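Local coordinates for proton-dependent oligopeptide transporter family protein (Xanthomonas campestris, PDB 6EI3) that probably couples proton movement across the membrane to the uptake of peptides, as a POT family member of the major facilitator superfamily, at residues 210-214 against 274-278; 24-28 against 168-172; 366-371 against 412-417. All blocks are in the same frame, centred on the assembly; numbering follows the deposited sequence.

Contact 1 (210-214 against 274-278); sequences VRSAL and ARGTH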
ATOM      1  N   VAL A 210       4.448 -10.148 -23.267  1.00 55.36           N
ATOM      2  CA  VAL A 210       3.135 -10.676 -22.844  1.00 54.99           C
ATOM      3  C   VAL A 210       2.203 -10.768 -24.074  1.00 60.44           C
ATOM      4  O   VAL A 210       1.523 -11.781 -24.254  1.00 60.40           O
ATOM      5  CB  VAL A 210       2.506  -9.823 -21.689  1.00 56.67           C
ATOM      6  CG1 VAL A 210       1.030 -10.158 -21.470  1.00 55.91           C
ATOM      7  CG2 VAL A 210       3.289  -9.986 -20.385  1.00 55.36           C
ATOM      8  N   ARG A 211       2.186  -9.697 -24.905  1.00 58.85           N
ATOM      9  CA  ARG A 211       1.401  -9.579 -26.142  1.00 60.75           C
ATOM     10  C   ARG A 211       1.794 -10.702 -27.097  1.00 64.83           C
ATOM     11  O   ARG A 211       0.916 -11.427 -27.563  1.00 65.57           O
ATOM     12  CB  ARG A 211       1.648  -8.201 -26.790  1.00 64.08           C
ATOM     13  CG  ARG A 211       0.710  -7.819 -27.944  1.00 76.82           C
ATOM     14  CD  ARG A 211       0.993  -6.410 -28.469  1.00 88.40           C
ATOM     15  NE  ARG A 211       0.849  -5.382 -27.427  1.00 99.52           N
ATOM     16  CZ  ARG A 211       1.834  -4.602 -26.985  1.00110.92           C
ATOM     17  NH1 ARG A 211       3.050  -4.692 -27.511  1.00 97.35           N
ATOM     18  NH2 ARG A 211       1.605  -3.715 -26.026  1.00 94.31           N
ATOM     19  N   SER A 212       3.117 -10.887 -27.331  1.00 61.01           N
ATOM     20  CA  SER A 212       3.639 -11.949 -28.197  1.00 61.81           C
ATOM     21  C   SER A 212       3.343 -13.338 -27.645  1.00 67.70           C
ATOM     22  O   SER A 212       2.971 -14.207 -28.416  1.00 69.62           O
ATOM     23  CB  SER A 212       5.134 -11.786 -28.415  1.00 63.43           C
ATOM     24  OG  SER A 212       5.430 -10.588 -29.110  1.00 69.59           O
ATOM     25  N   ALA A 213       3.478 -13.542 -26.316  1.00 63.49           N
ATOM     26  CA  ALA A 213       3.212 -14.822 -25.644  1.00 63.08           C
ATOM     27  C   ALA A 213       1.764 -15.267 -25.814  1.00 65.40           C
ATOM     28  O   ALA A 213       1.535 -16.404 -26.208  1.00 65.82           O
ATOM     29  CB  ALA A 213       3.554 -14.723 -24.159  1.00 62.34           C
ATOM     30  N   LEU A 214       0.792 -14.369 -25.527  1.00 60.60           N
ATOM     31  CA  LEU A 214      -0.645 -14.656 -25.628  1.00 60.30           C
ATOM     32  C   LEU A 214      -1.152 -14.838 -27.068  1.00 65.86           C
ATOM     33  O   LEU A 214      -1.961 -15.737 -27.311  1.00 65.74           O
ATOM     34  CB  LEU A 214      -1.480 -13.577 -24.902  1.00 58.63           C
ATOM     35  CG  LEU A 214      -1.461 -13.560 -23.365  1.00 60.44           C
ATOM     36  CD1 LEU A 214      -1.943 -12.221 -22.835  1.00 58.58           C
ATOM     37  CD2 LEU A 214      -2.312 -14.675 -22.777  1.00 61.54           C
ATOM     38  N   ALA A 274       7.087 -17.024 -27.045  1.00 59.21           N
ATOM     39  CA  ALA A 274       7.691 -15.709 -27.267  1.00 58.12           C
ATOM     40  C   ALA A 274       9.203 -15.807 -27.543  1.00 62.85           C
ATOM     41  O   ALA A 274       9.778 -14.852 -28.069  1.00 60.84           O
ATOM     42  CB  ALA A 274       7.440 -14.811 -26.058  1.00 56.85           C
ATOM     43  N   ARG A 275       9.833 -16.967 -27.197  1.00 62.97           N
ATOM     44  CA  ARG A 275      11.277 -17.278 -27.302  1.00 64.97           C
ATOM     45  C   ARG A 275      11.945 -16.966 -28.645  1.00 73.69           C
ATOM     46  O   ARG A 275      13.155 -16.699 -28.663  1.00 74.30           O
ATOM     47  CB  ARG A 275      11.570 -18.747 -26.933  1.00 65.47           C
ATOM     48  CG  ARG A 275      11.577 -19.028 -25.435  1.00 71.99           C
ATOM     49  CD  ARG A 275      12.891 -18.660 -24.762  1.00 75.57           C
ATOM     50  NE  ARG A 275      12.720 -18.531 -23.317  1.00 68.75           N
ATOM     51  CZ  ARG A 275      12.879 -19.524 -22.451  1.00 85.54           C
ATOM     52  NH1 ARG A 275      13.259 -20.725 -22.870  1.00 82.70           N
ATOM     53  NH2 ARG A 275      12.673 -19.323 -21.159  1.00 67.88           N
ATOM     54  N   GLY A 276      11.185 -17.047 -29.737  1.00 72.06           N
ATOM     55  CA  GLY A 276      11.702 -16.755 -31.069  1.00 74.20           C
ATOM     56  C   GLY A 276      11.704 -15.265 -31.344  1.00 78.26           C
ATOM     57  O   GLY A 276      12.743 -14.685 -31.683  1.00 78.65           O
ATOM     58  N   THR A 277      10.523 -14.642 -31.162  1.00 73.07           N
ATOM     59  CA  THR A 277      10.223 -13.221 -31.354  1.00 71.79           C
ATOM     60  C   THR A 277      11.050 -12.298 -30.438  1.00 73.63           C
ATOM     61  O   THR A 277      11.274 -11.138 -30.801  1.00 73.72           O
ATOM     62  CB  THR A 277       8.715 -12.994 -31.096  1.00 81.48           C
ATOM     63  OG1 THR A 277       7.961 -14.106 -31.591  1.00 82.60           O
ATOM     64  CG2 THR A 277       8.192 -11.684 -31.691  1.00 79.79           C
ATOM     65  N   HIS A 278      11.465 -12.791 -29.243  1.00 67.48           N
ATOM     66  CA  HIS A 278      12.181 -11.994 -28.243  1.00 64.31           C
ATOM     67  C   HIS A 278      13.537 -12.612 -27.797  1.00 68.64           C
ATOM     68  O   HIS A 278      13.702 -13.827 -27.893  1.00 68.47           O
ATOM     69  CB  HIS A 278      11.242 -11.703 -27.071  1.00 62.52           C
ATOM     70  CG  HIS A 278      10.014 -10.962 -27.510  1.00 64.76           C
ATOM     71  ND1 HIS A 278      10.066  -9.623 -27.861  1.00 65.41           N
ATOM     72  CD2 HIS A 278       8.754 -11.413 -27.705  1.00 65.71           C
ATOM     73  CE1 HIS A 278       8.837  -9.299 -28.219  1.00 64.16           C
ATOM     74  NE2 HIS A 278       8.013 -10.339 -28.134  1.00 64.81           N
TER
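Ser212 and His278 meet through a single polar bond: OG of the serine lies 2.8 Å from NE2 of the histidine, hydrogen-bonded to it. The hydroxyl comes to the edge of the imidazole, near its plane, where the ring nitrogen is to be found, and Ser212 CB also lies in that plane, 3.2 Å from His278 NE2. The serine side chain therefore meets the ring edge-on and does not sit over a face. With OG beside its own backbone N (chi1 -64°), the hydroxyl also stays close enough to its helix to bond to Ala208 O one turn earlier. Serine suits this place because it is small and can serve two polar partners at once. Thr277 adds a methyl, CG2, 3.9 Å from Ser212 OG.

Beside this polar point runs a second, apolar one. Ala274 CB faces the helix of residues 210-214 and rests 4.2 Å from Ala213 N and 4.3 Å from Ala213 CB. With so little bulk on either residue, their CA atoms come within 4.8 Å of each other, which brings the turn of 274-278 down onto the helix surface. Within that turn His278 N bonds to Ala274 O, linking the apolar and the polar ends of the segment.

The contact joins the short helix 206-215 to the connection between helices 248-270 and 281-306; Gln270 NE2, at the end of helix 248-270, bonds to the carbonyls of Ala213 and Leu214. Through its other nitrogen, ND1, His278 bonds to ND1 of His204, whose ring stands nearly perpendicular. Both imidazole nitrogens are thus engaged, which should fix the ring's rotation. Together with the serine hydroxyl and His204 ND1 they form a chain of bonds in which the proton positions are probably coupled, while Ala208 O can only accept.

Contact 2 (24-28 against 168-172); sequences ILVQF and PSWAF. With 78M ((2S)-2,3-dihydroxypropyl(7Z)-pentadec-7-enoate), chain D.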
ATOM      1  N   ILE A  24      -6.100  10.634  10.806  1.00 21.63           N
ATOM      2  CA  ILE A  24      -7.223  11.160  11.607  1.00 22.41           C
ATOM      3  C   ILE A  24      -8.561  10.845  10.946  1.00 25.22           C
ATOM      4  O   ILE A  24      -9.603  11.132  11.527  1.00 24.60           O
ATOM      5  CB  ILE A  24      -7.142  12.675  11.955  1.00 25.93           C
ATOM      6  CG1 ILE A  24      -7.018  13.556  10.695  1.00 26.06           C
ATOM      7  CG2 ILE A  24      -6.056  12.949  12.946  1.00 29.69           C
ATOM      8  CD1 ILE A  24      -7.773  14.878  10.749  1.00 33.74           C
ATOM      9  N   LEU A  25      -8.546  10.303   9.725  1.00 22.54           N
ATOM     10  CA  LEU A  25      -9.778  10.094   8.961  1.00 22.67           C
ATOM     11  C   LEU A  25     -10.863   9.277   9.700  1.00 26.58           C
ATOM     12  O   LEU A  25     -12.006   9.726   9.771  1.00 25.65           O
ATOM     13  CB  LEU A  25      -9.484   9.493   7.558  1.00 22.89           C
ATOM     14  CG  LEU A  25     -10.708   9.350   6.594  1.00 28.77           C
ATOM     15  CD1 LEU A  25     -11.427  10.711   6.394  1.00 29.30           C
ATOM     16  CD2 LEU A  25     -10.261   8.829   5.214  1.00 31.40           C
ATOM     17  N   VAL A  26     -10.519   8.092  10.226  1.00 23.38           N
ATOM     18  CA  VAL A  26     -11.473   7.235  10.937  1.00 22.81           C
ATOM     19  C   VAL A  26     -11.971   7.892  12.252  1.00 26.38           C
ATOM     20  O   VAL A  26     -13.177   7.892  12.507  1.00 26.10           O
ATOM     21  CB  VAL A  26     -10.904   5.809  11.126  1.00 25.93           C
ATOM     22  CG1 VAL A  26     -11.778   4.976  12.057  1.00 26.15           C
ATOM     23  CG2 VAL A  26     -10.820   5.109   9.778  1.00 25.56           C
ATOM     24  N   GLN A  27     -11.054   8.472  13.066  1.00 22.62           N
ATOM     25  CA  GLN A  27     -11.452   9.129  14.309  1.00 22.58           C
ATOM     26  C   GLN A  27     -12.366  10.319  14.009  1.00 27.61           C
ATOM     27  O   GLN A  27     -13.336  10.537  14.729  1.00 28.45           O
ATOM     28  CB  GLN A  27     -10.229   9.556  15.134  1.00 24.01           C
ATOM     29  CG  GLN A  27     -10.623  10.104  16.526  1.00 27.25           C
ATOM     30  CD  GLN A  27      -9.714   9.675  17.651  1.00 37.67           C
ATOM     31  OE1 GLN A  27      -8.558   9.292  17.450  1.00 32.11           O
ATOM     32  NE2 GLN A  27     -10.221   9.743  18.875  1.00 29.05           N
ATOM     33  N   PHE A  28     -12.089  11.070  12.927  1.00 23.54           N
ATOM     34  CA  PHE A  28     -12.992  12.151  12.545  1.00 23.80           C
ATOM     35  C   PHE A  28     -14.341  11.534  12.103  1.00 27.60           C
ATOM     36  O   PHE A  28     -15.395  12.001  12.529  1.00 25.74           O
ATOM     37  CB  PHE A  28     -12.412  13.002  11.371  1.00 24.58           C
ATOM     38  CG  PHE A  28     -13.498  13.776  10.647  1.00 26.34           C
ATOM     39  CD1 PHE A  28     -14.153  14.836  11.270  1.00 29.13           C
ATOM     40  CD2 PHE A  28     -13.906  13.407   9.368  1.00 28.12           C
ATOM     41  CE1 PHE A  28     -15.200  15.509  10.627  1.00 31.53           C
ATOM     42  CE2 PHE A  28     -14.946  14.083   8.725  1.00 30.65           C
ATOM     43  CZ  PHE A  28     -15.572  15.139   9.348  1.00 29.66           C
ATOM     44  N   PRO A 168     -12.288  19.883  13.175  1.00 33.12           N
ATOM     45  CA  PRO A 168     -11.949  19.351  11.837  1.00 32.59           C
ATOM     46  C   PRO A 168     -11.364  20.327  10.812  1.00 35.11           C
ATOM     47  O   PRO A 168     -10.511  19.914  10.022  1.00 33.36           O
ATOM     48  CB  PRO A 168     -13.276  18.769  11.329  1.00 34.85           C
ATOM     49  CG  PRO A 168     -14.127  18.589  12.540  1.00 39.02           C
ATOM     50  CD  PRO A 168     -13.706  19.619  13.522  1.00 35.28           C
ATOM     51  N   SER A 169     -11.848  21.578  10.782  1.00 31.82           N
ATOM     52  CA  SER A 169     -11.353  22.632   9.893  1.00 33.11           C
ATOM     53  C   SER A 169      -9.859  22.860  10.145  1.00 35.19           C
ATOM     54  O   SER A 169      -9.136  23.178   9.210  1.00 35.66           O
ATOM     55  CB  SER A 169     -12.098  23.945  10.152  1.00 41.35           C
ATOM     56  OG  SER A 169     -13.379  23.952   9.544  1.00 56.29           O
ATOM     57  N   TRP A 170      -9.406  22.728  11.401  1.00 30.85           N
ATOM     58  CA  TRP A 170      -7.993  22.903  11.714  1.00 30.76           C
ATOM     59  C   TRP A 170      -7.225  21.640  11.405  1.00 32.15           C
ATOM     60  O   TRP A 170      -6.161  21.710  10.791  1.00 31.50           O
ATOM     61  CB  TRP A 170      -7.779  23.340  13.173  1.00 29.98           C
ATOM     62  CG  TRP A 170      -8.238  24.747  13.429  1.00 32.05           C
ATOM     63  CD1 TRP A 170      -9.488  25.146  13.793  1.00 35.29           C
ATOM     64  CD2 TRP A 170      -7.467  25.947  13.258  1.00 32.80           C
ATOM     65  NE1 TRP A 170      -9.535  26.515  13.899  1.00 36.04           N
ATOM     66  CE2 TRP A 170      -8.316  27.035  13.551  1.00 37.77           C
ATOM     67  CE3 TRP A 170      -6.132  26.209  12.903  1.00 34.50           C
ATOM     68  CZ2 TRP A 170      -7.876  28.367  13.508  1.00 38.55           C
ATOM     69  CZ3 TRP A 170      -5.694  27.527  12.860  1.00 36.76           C
ATOM     70  CH2 TRP A 170      -6.565  28.589  13.139  1.00 38.52           C
ATOM     71  N   ALA A 171      -7.774  20.478  11.790  1.00 27.02           N
ATOM     72  CA  ALA A 171      -7.105  19.194  11.594  1.00 25.98           C
ATOM     73  C   ALA A 171      -6.931  18.821  10.108  1.00 30.46           C
ATOM     74  O   ALA A 171      -5.881  18.276   9.741  1.00 29.29           O
ATOM     75  CB  ALA A 171      -7.847  18.117  12.338  1.00 26.52           C
ATOM     76  N   PHE A 172      -7.924  19.133   9.254  1.00 25.53           N
ATOM     77  CA  PHE A 172      -7.788  18.863   7.821  1.00 25.60           C
ATOM     78  C   PHE A 172      -7.149  20.088   7.133  1.00 32.35           C
ATOM     79  O   PHE A 172      -6.442  19.928   6.135  1.00 30.79           O
ATOM     80  CB  PHE A 172      -9.132  18.452   7.162  1.00 26.68           C
ATOM     81  CG  PHE A 172      -9.673  17.110   7.623  1.00 27.95           C
ATOM     82  CD1 PHE A 172      -9.051  15.921   7.246  1.00 30.39           C
ATOM     83  CD2 PHE A 172     -10.791  17.036   8.447  1.00 30.20           C
ATOM     84  CE1 PHE A 172      -9.560  14.678   7.652  1.00 30.84           C
ATOM     85  CE2 PHE A 172     -11.297  15.791   8.860  1.00 33.06           C
ATOM     86  CZ  PHE A 172     -10.670  14.619   8.465  1.00 30.28           C
TER
HETATM   87  O21 78M D 603     -11.718  27.587  15.489  1.00 74.27           O
HETATM   88  C20 78M D 603     -12.306  28.268  14.392  1.00 76.19           C
HETATM   89  C18 78M D 603     -13.149  27.340  13.546  1.00 77.62           C
HETATM   90  O19 78M D 603     -12.619  26.009  13.570  1.00 76.04           O
HETATM   91  C17 78M D 603     -13.284  27.809  12.114  1.00 77.88           C
HETATM   92  O2  78M D 603     -11.924  27.955  11.637  1.00 76.35           O
HETATM   93  C1  78M D 603     -11.667  27.728  10.345  1.00 75.26           C
HETATM   94  O1  78M D 603     -12.455  27.255   9.567  1.00 76.87           O
HETATM   95  C2  78M D 603     -10.283  28.181   9.991  1.00 71.74           C
HETATM   96  C3  78M D 603      -9.303  27.046   9.739  1.00 68.03           C
HETATM   97  C4  78M D 603      -7.930  27.585   9.404  1.00 66.70           C
HETATM   98  C5  78M D 603      -6.882  26.560   9.037  1.00 64.28           C
HETATM   99  C6  78M D 603      -5.560  27.213   8.652  1.00 65.39           C
HETATM  100  C7  78M D 603      -4.472  26.230   8.352  1.00 64.50           C
HETATM  101  C8  78M D 603      -3.207  26.288   8.735  1.00 64.68           C
HETATM  102  C9  78M D 603      -2.557  27.337   9.585  1.00 66.41           C
HETATM  103  C10 78M D 603      -1.950  26.757  10.865  1.00 67.99           C
HETATM  104  C11 78M D 603      -0.434  26.599  10.842  1.00 70.28           C
HETATM  105  C12 78M D 603       0.110  25.531   9.891  1.00 70.51           C
HETATM  106  C13 78M D 603       1.633  25.452   9.866  1.00 71.05           C
HETATM  107  C15 78M D 603       2.366  25.152   7.468  1.00 68.37           C
HETATM  108  C14 78M D 603       2.216  24.512   8.832  1.00 68.14           C
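Phe172 pushes the edge of its ring into the face of Phe28, a T-shaped pair with centroids 5.0 Å apart and planes at 85°. The leading atom is Phe172 CE2, 3.5 Å from Phe28 CG and displaced from the centre of the Phe28 ring toward its rim. One face of Phe172 meanwhile receives the methyl of Ile24: CD1 lies 3.7 Å from the ring centroid in a CH-pi contact. That methyl gets there because CG1 occupies the position between backbone N and carbonyl carbon (chi1 56°), which sends the branch toward helix 168-188, where CD1 also touches Ala171 CB at 3.6 Å. Alanine suits the spot, since its short side chain lets the isoleucine in beside the ring. This is the tight half of the contact, and it is entirely apolar; Phe103 extends the aromatic cluster by meeting both Phe28 and Phe172, while Ile159, Pro160 and Leu163 of helix 137-165 line its flank.

At the partly exposed rim of the cluster Pro168, at the start of its helix, still packs closely, its CG 3.8 Å from Phe28 CE1 across the run of the phenylalanine. The looser approach is that of Leu25, whose CD1 comes no nearer than 4.5 Å to Phe172 CZ.

Away from the contact, Ser169 and Trp170 meet a bound monoacylglycerol. Trp170 lays one ring face against its chain, C3 over the centre, and NE1 donates to the glycerol oxygen O21 at 2.9 Å with an N-H...O angle of 153°. An indole fits such a place because it offers both a broad apolar face and one donor. A helix packed inward through aromatic and aliphatic groups, with a tryptophan meeting lipid, is common in helical membrane proteins, and here belongs to a major facilitator superfamily fold.

Contact 3 (366-371 against 412-417); sequences RMTSGI and LVSATG. With 78M ((2S)-2,3-dihydroxypropyl(7Z)-pentadec-7-enoate), chain J.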
ATOM      1  N   ARG A 366      12.833 -13.925   5.765  1.00 28.43           N
ATOM      2  CA  ARG A 366      12.411 -12.665   6.388  1.00 27.64           C
ATOM      3  C   ARG A 366      10.943 -12.417   6.040  1.00 30.53           C
ATOM      4  O   ARG A 366      10.151 -12.113   6.921  1.00 30.53           O
ATOM      5  CB  ARG A 366      13.254 -11.488   5.874  1.00 23.91           C
ATOM      6  CG  ARG A 366      14.699 -11.454   6.387  1.00 29.87           C
ATOM      7  CD  ARG A 366      15.436 -10.251   5.789  1.00 30.05           C
ATOM      8  NE  ARG A 366      16.878 -10.447   5.823  1.00 46.86           N
ATOM      9  CZ  ARG A 366      17.774  -9.520   5.496  1.00 67.99           C
ATOM     10  NH1 ARG A 366      17.380  -8.315   5.103  1.00 61.98           N
ATOM     11  NH2 ARG A 366      19.073  -9.787   5.571  1.00 52.07           N
ATOM     12  N   MET A 367      10.578 -12.594   4.760  1.00 26.76           N
ATOM     13  CA  MET A 367       9.218 -12.348   4.306  1.00 25.22           C
ATOM     14  C   MET A 367       8.194 -13.289   4.952  1.00 29.67           C
ATOM     15  O   MET A 367       7.190 -12.800   5.468  1.00 27.55           O
ATOM     16  CB  MET A 367       9.144 -12.362   2.788  1.00 26.69           C
ATOM     17  CG  MET A 367       9.829 -11.142   2.153  1.00 28.71           C
ATOM     18  SD  MET A 367       9.865 -11.266   0.355  1.00 32.22           S
ATOM     19  CE  MET A 367       8.181 -10.719  -0.029  1.00 29.15           C
ATOM     20  N   THR A 368       8.490 -14.611   5.013  1.00 26.88           N
ATOM     21  CA  THR A 368       7.610 -15.605   5.656  1.00 27.08           C
ATOM     22  C   THR A 368       7.407 -15.225   7.130  1.00 31.00           C
ATOM     23  O   THR A 368       6.263 -15.161   7.597  1.00 29.50           O
ATOM     24  CB  THR A 368       8.244 -17.024   5.544  1.00 31.67           C
ATOM     25  OG1 THR A 368       8.616 -17.277   4.186  1.00 27.59           O
ATOM     26  CG2 THR A 368       7.314 -18.122   6.046  1.00 32.60           C
ATOM     27  N   SER A 369       8.534 -14.945   7.846  1.00 28.05           N
ATOM     28  CA  SER A 369       8.554 -14.558   9.259  1.00 28.31           C
ATOM     29  C   SER A 369       7.775 -13.273   9.485  1.00 33.11           C
ATOM     30  O   SER A 369       7.103 -13.150  10.502  1.00 34.33           O
ATOM     31  CB  SER A 369       9.988 -14.385   9.752  1.00 31.93           C
ATOM     32  OG  SER A 369      10.744 -15.579   9.613  1.00 34.89           O
ATOM     33  N   GLY A 370       7.858 -12.354   8.527  1.00 28.77           N
ATOM     34  CA  GLY A 370       7.184 -11.063   8.557  1.00 28.75           C
ATOM     35  C   GLY A 370       5.673 -11.175   8.519  1.00 32.20           C
ATOM     36  O   GLY A 370       4.992 -10.467   9.260  1.00 30.23           O
ATOM     37  N   ILE A 371       5.142 -12.079   7.665  1.00 28.21           N
ATOM     38  CA  ILE A 371       3.691 -12.294   7.558  1.00 27.48           C
ATOM     39  C   ILE A 371       3.200 -12.932   8.860  1.00 32.36           C
ATOM     40  O   ILE A 371       2.180 -12.513   9.400  1.00 31.48           O
ATOM     41  CB  ILE A 371       3.323 -13.136   6.319  1.00 30.19           C
ATOM     42  CG1 ILE A 371       3.874 -12.497   5.021  1.00 29.20           C
ATOM     43  CG2 ILE A 371       1.798 -13.390   6.230  1.00 28.97           C
ATOM     44  CD1 ILE A 371       3.846 -13.455   3.798  1.00 24.38           C
ATOM     45  N   LEU A 412      10.397  -6.874   8.329  1.00 27.07           N
ATOM     46  CA  LEU A 412      10.749  -8.189   7.792  1.00 27.70           C
ATOM     47  C   LEU A 412      10.145  -8.460   6.402  1.00 33.18           C
ATOM     48  O   LEU A 412      10.822  -9.069   5.577  1.00 33.71           O
ATOM     49  CB  LEU A 412      10.329  -9.310   8.751  1.00 27.84           C
ATOM     50  CG  LEU A 412      11.120  -9.500  10.046  1.00 33.52           C
ATOM     51  CD1 LEU A 412      10.377 -10.469  10.982  1.00 33.87           C
ATOM     52  CD2 LEU A 412      12.520 -10.054   9.773  1.00 35.00           C
ATOM     53  N   VAL A 413       8.883  -8.065   6.140  1.00 29.00           N
ATOM     54  CA  VAL A 413       8.312  -8.421   4.835  1.00 29.09           C
ATOM     55  C   VAL A 413       8.238  -7.212   3.863  1.00 33.82           C
ATOM     56  O   VAL A 413       8.601  -7.358   2.690  1.00 31.57           O
ATOM     57  CB  VAL A 413       6.964  -9.210   4.943  1.00 32.29           C
ATOM     58  CG1 VAL A 413       5.871  -8.419   5.650  1.00 30.51           C
ATOM     59  CG2 VAL A 413       6.486  -9.726   3.578  1.00 32.41           C
ATOM     60  N   SER A 414       7.753  -6.054   4.336  1.00 31.82           N
ATOM     61  CA  SER A 414       7.563  -4.865   3.504  1.00 31.25           C
ATOM     62  C   SER A 414       8.859  -4.270   3.016  1.00 36.13           C
ATOM     63  O   SER A 414       8.974  -4.032   1.813  1.00 37.22           O
ATOM     64  CB  SER A 414       6.702  -3.822   4.210  1.00 31.73           C
ATOM     65  OG  SER A 414       6.365  -2.792   3.301  1.00 33.24           O
ATOM     66  N   ALA A 415       9.853  -4.091   3.911  1.00 31.97           N
ATOM     67  CA  ALA A 415      11.167  -3.571   3.526  1.00 32.55           C
ATOM     68  C   ALA A 415      11.961  -4.564   2.630  1.00 38.77           C
ATOM     69  O   ALA A 415      12.732  -4.132   1.785  1.00 41.57           O
ATOM     70  CB  ALA A 415      11.972  -3.220   4.769  1.00 33.70           C
ATOM     71  N   THR A 416      11.749  -5.880   2.803  1.00 33.77           N
ATOM     72  CA  THR A 416      12.414  -6.945   2.049  1.00 33.97           C
ATOM     73  C   THR A 416      11.789  -7.213   0.664  1.00 39.25           C
ATOM     74  O   THR A 416      12.522  -7.475  -0.290  1.00 38.61           O
ATOM     75  CB  THR A 416      12.370  -8.232   2.870  1.00 39.01           C
ATOM     76  OG1 THR A 416      12.826  -7.966   4.193  1.00 33.78           O
ATOM     77  CG2 THR A 416      13.192  -9.350   2.260  1.00 39.71           C
ATOM     78  N   GLY A 417      10.450  -7.199   0.586  1.00 35.67           N
ATOM     79  CA  GLY A 417       9.698  -7.537  -0.614  1.00 35.18           C
ATOM     80  C   GLY A 417      10.141  -6.884  -1.902  1.00 38.52           C
ATOM     81  O   GLY A 417      10.369  -7.556  -2.909  1.00 35.78           O
TER
HETATM   82  O21 78M J 609      16.571 -23.267   0.897  1.00 94.87           O
HETATM   83  C20 78M J 609      15.447 -22.457   0.585  1.00 92.50           C
HETATM   84  C18 78M J 609      14.446 -22.455   1.717  1.00 90.44           C
HETATM   85  O19 78M J 609      14.049 -23.798   2.013  1.00 93.12           O
HETATM   86  C17 78M J 609      13.236 -21.605   1.412  1.00 86.01           C
HETATM   87  O2  78M J 609      12.372 -21.675   2.573  1.00 83.17           O
HETATM   88  C1  78M J 609      11.813 -20.539   3.006  1.00 78.59           C
HETATM   89  O1  78M J 609      12.058 -19.452   2.552  1.00 78.04           O
HETATM   90  C2  78M J 609      10.840 -20.801   4.122  1.00 74.06           C
HETATM   91  C3  78M J 609      10.902 -19.761   5.230  1.00 67.86           C
HETATM   92  C4  78M J 609      10.359 -20.246   6.559  1.00 66.08           C
HETATM   93  C5  78M J 609      10.754 -19.337   7.708  1.00 67.63           C
HETATM   94  C6  78M J 609      10.079 -19.666   9.037  1.00 71.19           C
HETATM   95  C7  78M J 609      10.654 -18.851  10.161  1.00 73.27           C
HETATM   96  C8  78M J 609      10.088 -18.529  11.321  1.00 74.86           C
HETATM   97  C9  78M J 609       8.714 -18.893  11.819  1.00 75.23           C
HETATM   98  C10 78M J 609       7.715 -17.734  11.735  1.00 73.69           C
HETATM   99  C11 78M J 609       7.791 -16.707  12.872  1.00 73.62           C
HETATM  100  C12 78M J 609       7.095 -17.091  14.179  1.00 74.94           C
HETATM  101  C13 78M J 609       5.583 -17.258  14.084  1.00 74.74           C
HETATM  102  C15 78M J 609       3.519 -18.335  15.053  1.00 75.63           C
HETATM  103  C14 78M J 609       4.934 -17.872  15.309  1.00 75.80           C
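Arg366 carries the one flat side-chain group of the contact, and it reaches past Thr416: CD passes 3.8 Å from Thr416 OG1, while the guanidinium itself goes on to a cation-pi contact with Tyr351, its NE bonding to Pro361 O. The other planar group in play is the peptide carbonyl of Leu412. Thr416 OG1 donates to that oxygen at 2.7 Å, from 54° above the carbonyl plane, a bond that uses its hydrogen within its own helix. Its methyl, CG2, is left for Met367 CG.

The backbones come close at Met367 with Val413, CA to CA 4.1 Å, and at Gly370 with Leu412. Having no side chain, Gly370 lets Leu412 CB settle 3.6 Å from its CA, with Val413 CG1 alongside. Leu412 CB also lies 3.4 Å from Arg366 O. Val413 crosses Met367 at about a right angle, CG2 being 3.8 Å from Met367 CB. Bent at its last torsion (chi3 81°), the methionine rests CE on Gly417 CA at 3.6 Å.

Thr368, pointing away, and Ser369, at the side and also against Leu412 CD1, touch a bound monoacylglycerol chain; Ser369 OG bonds to Arg365 O. The segment axes approach to 7.6 Å and run roughly antiparallel, at 143°: close packing of two transmembrane helices with a glycine, Gly370, at the interface, here in a major facilitator superfamily transporter.

The three contacts are separate, following one another along the chain without sharing atoms: contact 2 closes before contact 1 opens, and contact 1 before contact 3. Contact 2 lies on the opposite side of the chain's centre from both others, its centre 51 Å from that of contact 1 and 32 Å from that of contact 3. Contact 3 is closer to the chain's centre, about 14 Å away, and the centres of contacts 1 and 3 are 33 Å apart. Contacts 2 and 3 both lie beside bound monoacylglycerol, and their nearest atoms are about 20 Å apart. In contact 1 a polar bond is central, and the side chain of Ala213 is about 11 Å from a bound monoacylglycerol (78M).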